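Local coordinates for putative mandelate racemase/muconate lactonizing enzyme (Bordetella bronchiseptica, PDB 3DDM), which is of unknown function but belongs to the mandelate racemase/muconate lactonizing group of the enolase superfamily, built around a TIM-barrel domain, at residues D145-Y150 with H321-V326; Y305-L310 with G333-D338. The protein carries 1 engineered substitution. All coordinates share one frame; numbering follows the deposited sequence.

Interaction 1: D145-Y150 with H321-V326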
loop_
_atom_site.group_PDB
_atom_site.type_symbol
_atom_site.label_atom_id
_atom_site.label_comp_id
_atom_site.label_asym_id
_atom_site.label_seq_id
_atom_site.Cartn_x
_atom_site.Cartn_y
_atom_site.Cartn_z
ATOM N N ASP A 145 -20.368 25.565 -16.498
ATOM C CA ASP A 145 -19.503 25.685 -15.324
ATOM C C ASP A 145 -20.291 25.737 -14.014
ATOM O O ASP A 145 -19.722 25.985 -12.953
ATOM C CB ASP A 145 -18.655 26.948 -15.442
ATOM C CG ASP A 145 -19.482 28.216 -15.267
ATOM O OD1 ASP A 145 -20.600 28.276 -15.826
ATOM O OD2 ASP A 145 -19.012 29.151 -14.576
ATOM N N ARG A 146 -21.595 25.509 -14.080
ATOM C CA ARG A 146 -22.413 25.559 -12.879
ATOM C C ARG A 146 -22.670 24.152 -12.354
ATOM O O ARG A 146 -23.127 23.284 -13.092
ATOM C CB ARG A 146 -23.736 26.290 -13.170
ATOM C CG ARG A 146 -24.738 26.271 -12.018
ATOM C CD ARG A 146 -25.738 27.440 -12.071
ATOM N NE ARG A 146 -26.624 27.437 -13.244
ATOM C CZ ARG A 146 -27.572 26.529 -13.489
ATOM N NH1 ARG A 146 -27.779 25.522 -12.644
ATOM N NH2 ARG A 146 -28.319 26.625 -14.586
ATOM N N ILE A 147 -22.363 23.927 -11.080
ATOM C CA ILE A 147 -22.570 22.615 -10.486
ATOM C C ILE A 147 -23.180 22.688 -9.086
ATOM O O ILE A 147 -23.116 23.715 -8.420
ATOM C CB ILE A 147 -21.238 21.819 -10.406
ATOM C CG1 ILE A 147 -20.299 22.472 -9.395
ATOM C CG2 ILE A 147 -20.568 21.757 -11.774
ATOM C CD1 ILE A 147 -18.926 21.820 -9.332
ATOM N N GLY A 148 -23.779 21.586 -8.650
ATOM C CA GLY A 148 -24.360 21.537 -7.321
ATOM C C GLY A 148 -23.362 20.961 -6.318
ATOM O O GLY A 148 -22.384 20.309 -6.710
ATOM N N VAL A 149 -23.591 21.212 -5.033
ATOM C CA VAL A 149 -22.711 20.703 -3.985
ATOM C C VAL A 149 -23.527 20.221 -2.791
ATOM O O VAL A 149 -24.740 20.468 -2.709
ATOM C CB VAL A 149 -21.725 21.782 -3.472
ATOM C CG1 VAL A 149 -20.949 22.365 -4.618
ATOM C CG2 VAL A 149 -22.475 22.873 -2.732
ATOM N N TYR A 150 -22.863 19.516 -1.876
ATOM C CA TYR A 150 -23.513 19.036 -0.663
ATOM C C TYR A 150 -22.520 19.060 0.491
ATOM O O TYR A 150 -21.322 18.880 0.298
ATOM C CB TYR A 150 -24.116 17.624 -0.856
ATOM C CG TYR A 150 -23.153 16.444 -0.977
ATOM C CD1 TYR A 150 -22.686 16.012 -2.229
ATOM C CD2 TYR A 150 -22.731 15.742 0.163
ATOM C CE1 TYR A 150 -21.825 14.907 -2.339
ATOM C CE2 TYR A 150 -21.875 14.644 0.066
ATOM C CZ TYR A 150 -21.425 14.229 -1.186
ATOM O OH TYR A 150 -20.581 13.138 -1.275
ATOM N N HIS A 321 -14.261 20.807 -11.493
ATOM C CA HIS A 321 -14.106 20.889 -12.931
ATOM C C HIS A 321 -14.535 19.617 -13.636
ATOM O O HIS A 321 -15.212 19.672 -14.669
ATOM C CB HIS A 321 -12.671 21.236 -13.270
ATOM C CG HIS A 321 -12.371 22.687 -13.095
ATOM N ND1 HIS A 321 -12.639 23.619 -14.074
ATOM C CD2 HIS A 321 -11.918 23.381 -12.025
ATOM C CE1 HIS A 321 -12.365 24.826 -13.612
ATOM N NE2 HIS A 321 -11.926 24.709 -12.371
ATOM N N LEU A 322 -14.158 18.468 -13.080
ATOM C CA LEU A 322 -14.542 17.215 -13.699
ATOM C C LEU A 322 -16.061 17.084 -13.708
ATOM O O LEU A 322 -16.641 16.754 -14.734
ATOM C CB LEU A 322 -13.903 16.026 -12.977
ATOM C CG LEU A 322 -14.218 14.676 -13.640
ATOM C CD1 LEU A 322 -14.072 14.798 -15.150
ATOM C CD2 LEU A 322 -13.300 13.617 -13.110
ATOM N N LEU A 323 -16.705 17.358 -12.576
ATOM C CA LEU A 323 -18.164 17.268 -12.503
ATOM C C LEU A 323 -18.848 18.200 -13.500
ATOM O O LEU A 323 -19.916 17.886 -14.024
ATOM C CB LEU A 323 -18.666 17.598 -11.095
ATOM C CG LEU A 323 -20.199 17.594 -10.965
ATOM C CD1 LEU A 323 -20.769 16.237 -11.389
ATOM C CD2 LEU A 323 -20.588 17.921 -9.534
ATOM N N ALA A 324 -18.243 19.353 -13.752
ATOM C CA ALA A 324 -18.823 20.302 -14.693
ATOM C C ALA A 324 -18.709 19.719 -16.103
ATOM O O ALA A 324 -19.619 19.862 -16.923
ATOM C CB ALA A 324 -18.101 21.654 -14.603
ATOM N N ALA A 325 -17.592 19.048 -16.371
ATOM C CA ALA A 325 -17.372 18.437 -17.674
ATOM C C ALA A 325 -18.280 17.220 -17.886
ATOM O O ALA A 325 -18.589 16.867 -19.021
ATOM C CB ALA A 325 -15.899 18.044 -17.828
ATOM N N VAL A 326 -18.703 16.582 -16.796
ATOM C CA VAL A 326 -19.583 15.411 -16.864
ATOM C C VAL A 326 -20.779 15.688 -15.962
ATOM O O VAL A 326 -20.966 15.052 -14.918
ATOM C CB VAL A 326 -18.874 14.132 -16.382
ATOM C CG1 VAL A 326 -19.763 12.927 -16.635
ATOM C CG2 VAL A 326 -17.544 13.971 -17.100
#
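Gly148 O accepts the backbone N-H of Leu335 on the adjoining strand, toward which the carbonyl is directed, while the methyl CD2 of Leu323 lies to its side, 4.1 Å from Gly148 O. Leu323 CG stands anti to the backbone N (chi1 177°), and chi2 of 57° then sets the position of its methyls. The same Leu323 CD2 also meets Ile147 CB at 4.0 Å. One residue on, the helix offers only the small side chain of Ala324. Ile147 CG2 rests on the main chain there, 3.7 Å from Ala324 CA and 3.8 Å from Ala324 CB, so one methyl covers both the alanine and the helix backbone beneath it. This is the outer layer of a beta/alpha barrel: helix 313-325 packs by its last turn against strand 146-154, whose Ile147 faces outward. The axes of strand 146-150 and helix 321-325 approach to 8.1 Å, with 117° between their directions. Alanine suits this point because it lets the strand come close, while the beta-branched isoleucine is at home in an extended chain and presents its CG2 branch to the alanine. Ile147 also touches Ile360 of the antiparallel strand 359-361. At the start of the segment Asp145 CA lies 4.3 Å from Ala324 CB, but its carboxylate turns from the helix, and OD2 takes the N-H of Gly363.

Interaction 2: Y305-L310 with G333-D338; sequences YCPHYL and GLLGVD. Engineered in segment 333-338: Gly336 (natural residue Glu).
Pro307 O and Gly336 N form the shortest bond between these strands, 2.9 Å long, with the donor in the carbonyl plane on a lone pair. The same Pro307 O also receives the CA-H of Leu335, with CA at 3.3 Å. Gly336, an engineered residue, uses its carbonyl as well: Tyr309 N donates to Gly336 O over 3.3 Å, tilted 24° from the carbonyl plane. His308 packs on this glycine through its CB, 3.6 Å from Gly336 CA. The strands run parallel, as the beta-alpha-beta unit of a TIM barrel requires, with helix 313-325 as the connection. Near the start of the pairing a side chain stands in for a backbone acceptor: Leu334 N donates to Cys306 SG at 3.5 Å and 162°. Sulphur is a weak acceptor, in keeping with that length, and SG lies beside its own backbone N (chi1 -64°). Proline, having no N-H to donate, puts its ring to apolar use. Pro307 CG meets Leu335 CD2 at 4.1 Å, the side chains crossing at about a right angle, and Pro307 CD lies over the centre of one face of the Tyr305 ring. Farther on, Leu310 CD1 packs 4.0 Å from Asp338 CA; Asp338 OD2 salt-bridges Arg38, OD1 accepts from Asn340 N, and Tyr309 OH bonds to Glu56.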
loop_
_atom_site.group_PDB
_atom_site.type_symbol
_atom_site.label_atom_id
_atom_site.label_comp_id
_atom_site.label_asym_id
_atom_site.label_seq_id
_atom_site.Cartn_x
_atom_site.Cartn_y
_atom_site.Cartn_z
ATOM N N TYR A 305 -22.978 10.149 -11.216
ATOM C CA TYR A 305 -21.573 10.377 -10.931
ATOM C C TYR A 305 -21.528 11.550 -9.953
ATOM O O TYR A 305 -21.723 12.704 -10.338
ATOM C CB TYR A 305 -20.805 10.733 -12.198
ATOM C CG TYR A 305 -19.493 11.425 -11.915
ATOM C CD1 TYR A 305 -18.543 10.842 -11.073
ATOM C CD2 TYR A 305 -19.200 12.665 -12.485
ATOM C CE1 TYR A 305 -17.324 11.477 -10.805
ATOM C CE2 TYR A 305 -17.981 13.312 -12.225
ATOM C CZ TYR A 305 -17.047 12.710 -11.386
ATOM O OH TYR A 305 -15.829 13.321 -11.149
ATOM N N CYS A 306 -21.294 11.254 -8.680
ATOM C CA CYS A 306 -21.237 12.289 -7.654
ATOM C C CYS A 306 -19.926 12.249 -6.899
ATOM O O CYS A 306 -19.787 11.523 -5.915
ATOM C CB CYS A 306 -22.390 12.121 -6.667
ATOM S SG CYS A 306 -24.008 12.353 -7.414
ATOM N N PRO A 307 -18.941 13.038 -7.348
ATOM C CA PRO A 307 -17.632 13.077 -6.688
ATOM C C PRO A 307 -17.661 13.891 -5.386
ATOM O O PRO A 307 -18.617 14.617 -5.103
ATOM C CB PRO A 307 -16.736 13.716 -7.753
ATOM C CG PRO A 307 -17.657 14.693 -8.410
ATOM C CD PRO A 307 -18.969 13.919 -8.533
ATOM N N HIS A 308 -16.612 13.750 -4.590
ATOM C CA HIS A 308 -16.492 14.488 -3.340
ATOM C C HIS A 308 -15.032 14.473 -2.956
ATOM O O HIS A 308 -14.350 13.468 -3.130
ATOM C CB HIS A 308 -17.342 13.859 -2.216
ATOM C CG HIS A 308 -16.949 12.457 -1.859
ATOM N ND1 HIS A 308 -15.733 12.143 -1.291
ATOM C CD2 HIS A 308 -17.609 11.281 -2.009
ATOM C CE1 HIS A 308 -15.658 10.835 -1.109
ATOM N NE2 HIS A 308 -16.784 10.289 -1.537
ATOM N N TYR A 309 -14.541 15.596 -2.455
ATOM C CA TYR A 309 -13.153 15.669 -2.049
ATOM C C TYR A 309 -13.069 16.254 -0.638
ATOM O O TYR A 309 -13.542 17.370 -0.385
ATOM C CB TYR A 309 -12.346 16.518 -3.044
ATOM C CG TYR A 309 -10.874 16.317 -2.852
ATOM C CD1 TYR A 309 -10.301 15.064 -3.068
ATOM C CD2 TYR A 309 -10.086 17.310 -2.284
ATOM C CE1 TYR A 309 -8.987 14.794 -2.695
ATOM C CE2 TYR A 309 -8.770 17.055 -1.914
ATOM C CZ TYR A 309 -8.231 15.789 -2.111
ATOM O OH TYR A 309 -6.971 15.496 -1.655
ATOM N N LEU A 310 -12.484 15.493 0.285
ATOM C CA LEU A 310 -12.355 15.956 1.661
ATOM C C LEU A 310 -10.921 16.408 1.982
ATOM O O LEU A 310 -10.517 16.490 3.143
ATOM C CB LEU A 310 -12.796 14.860 2.650
ATOM C CG LEU A 310 -14.148 14.118 2.574
ATOM C CD1 LEU A 310 -15.274 15.055 2.129
ATOM C CD2 LEU A 310 -14.027 12.954 1.607
ATOM N N GLY A 333 -25.349 15.571 -11.096
ATOM C CA GLY A 333 -24.277 15.188 -10.198
ATOM C C GLY A 333 -24.031 16.226 -9.120
ATOM O O GLY A 333 -24.203 17.421 -9.350
ATOM N N LEU A 334 -23.632 15.780 -7.933
ATOM C CA LEU A 334 -23.361 16.704 -6.842
ATOM C C LEU A 334 -21.953 16.518 -6.319
ATOM O O LEU A 334 -21.512 15.390 -6.087
ATOM C CB LEU A 334 -24.367 16.510 -5.707
ATOM C CG LEU A 334 -25.836 16.794 -6.049
ATOM C CD1 LEU A 334 -26.635 16.958 -4.777
ATOM C CD2 LEU A 334 -25.939 18.063 -6.878
ATOM N N LEU A 335 -21.242 17.631 -6.155
ATOM C CA LEU A 335 -19.876 17.611 -5.654
ATOM C C LEU A 335 -19.948 17.770 -4.145
ATOM O O LEU A 335 -20.591 18.694 -3.646
ATOM C CB LEU A 335 -19.082 18.751 -6.293
ATOM C CG LEU A 335 -17.591 18.981 -6.001
ATOM C CD1 LEU A 335 -17.439 19.975 -4.890
ATOM C CD2 LEU A 335 -16.900 17.674 -5.674
ATOM N N GLY A 336 -19.313 16.849 -3.420
ATOM C CA GLY A 336 -19.326 16.891 -1.968
ATOM C C GLY A 336 -18.192 17.721 -1.411
ATOM O O GLY A 336 -17.041 17.575 -1.820
ATOM N N VAL A 337 -18.518 18.600 -0.473
ATOM C CA VAL A 337 -17.525 19.467 0.141
ATOM C C VAL A 337 -17.464 19.162 1.633
ATOM O O VAL A 337 -18.508 19.036 2.288
ATOM C CB VAL A 337 -17.898 20.963 -0.061
ATOM C CG1 VAL A 337 -16.780 21.862 0.442
ATOM C CG2 VAL A 337 -18.181 21.232 -1.531
ATOM N N ASP A 338 -16.244 19.032 2.157
ATOM C CA ASP A 338 -16.021 18.753 3.579
ATOM C C ASP A 338 -16.818 19.735 4.444
ATOM O O ASP A 338 -16.684 20.947 4.301
ATOM C CB ASP A 338 -14.534 18.897 3.904
ATOM C CG ASP A 338 -14.146 18.207 5.199
ATOM O OD1 ASP A 338 -15.004 18.083 6.104
ATOM O OD2 ASP A 338 -12.969 17.799 5.308
#

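How the interactions relate
Both contacts are buried, and both involve the unit formed by strand 304-309, helix 313-325 and strand 334-338: interaction 2 its two strands, interaction 1 its helix. Interaction 2 lies in the barrel wall, nearer the centre of the chain, whereas interaction 1 packs the helix on the outside against strand 146-154. Their chemistry follows: the wall is held chiefly by directional backbone bonds, the outer layer by aliphatic contacts. Strand 146-154 lies next to 334-338, and Tyr150 O meets Val337 N at 2.9 Å, a probable hydrogen bond that joins the strand of interaction 1 to a strand of interaction 2 in one sheet. Leu322 CD2 also packs on the hydroxyl of Tyr305, bringing the helix onto the remaining strand.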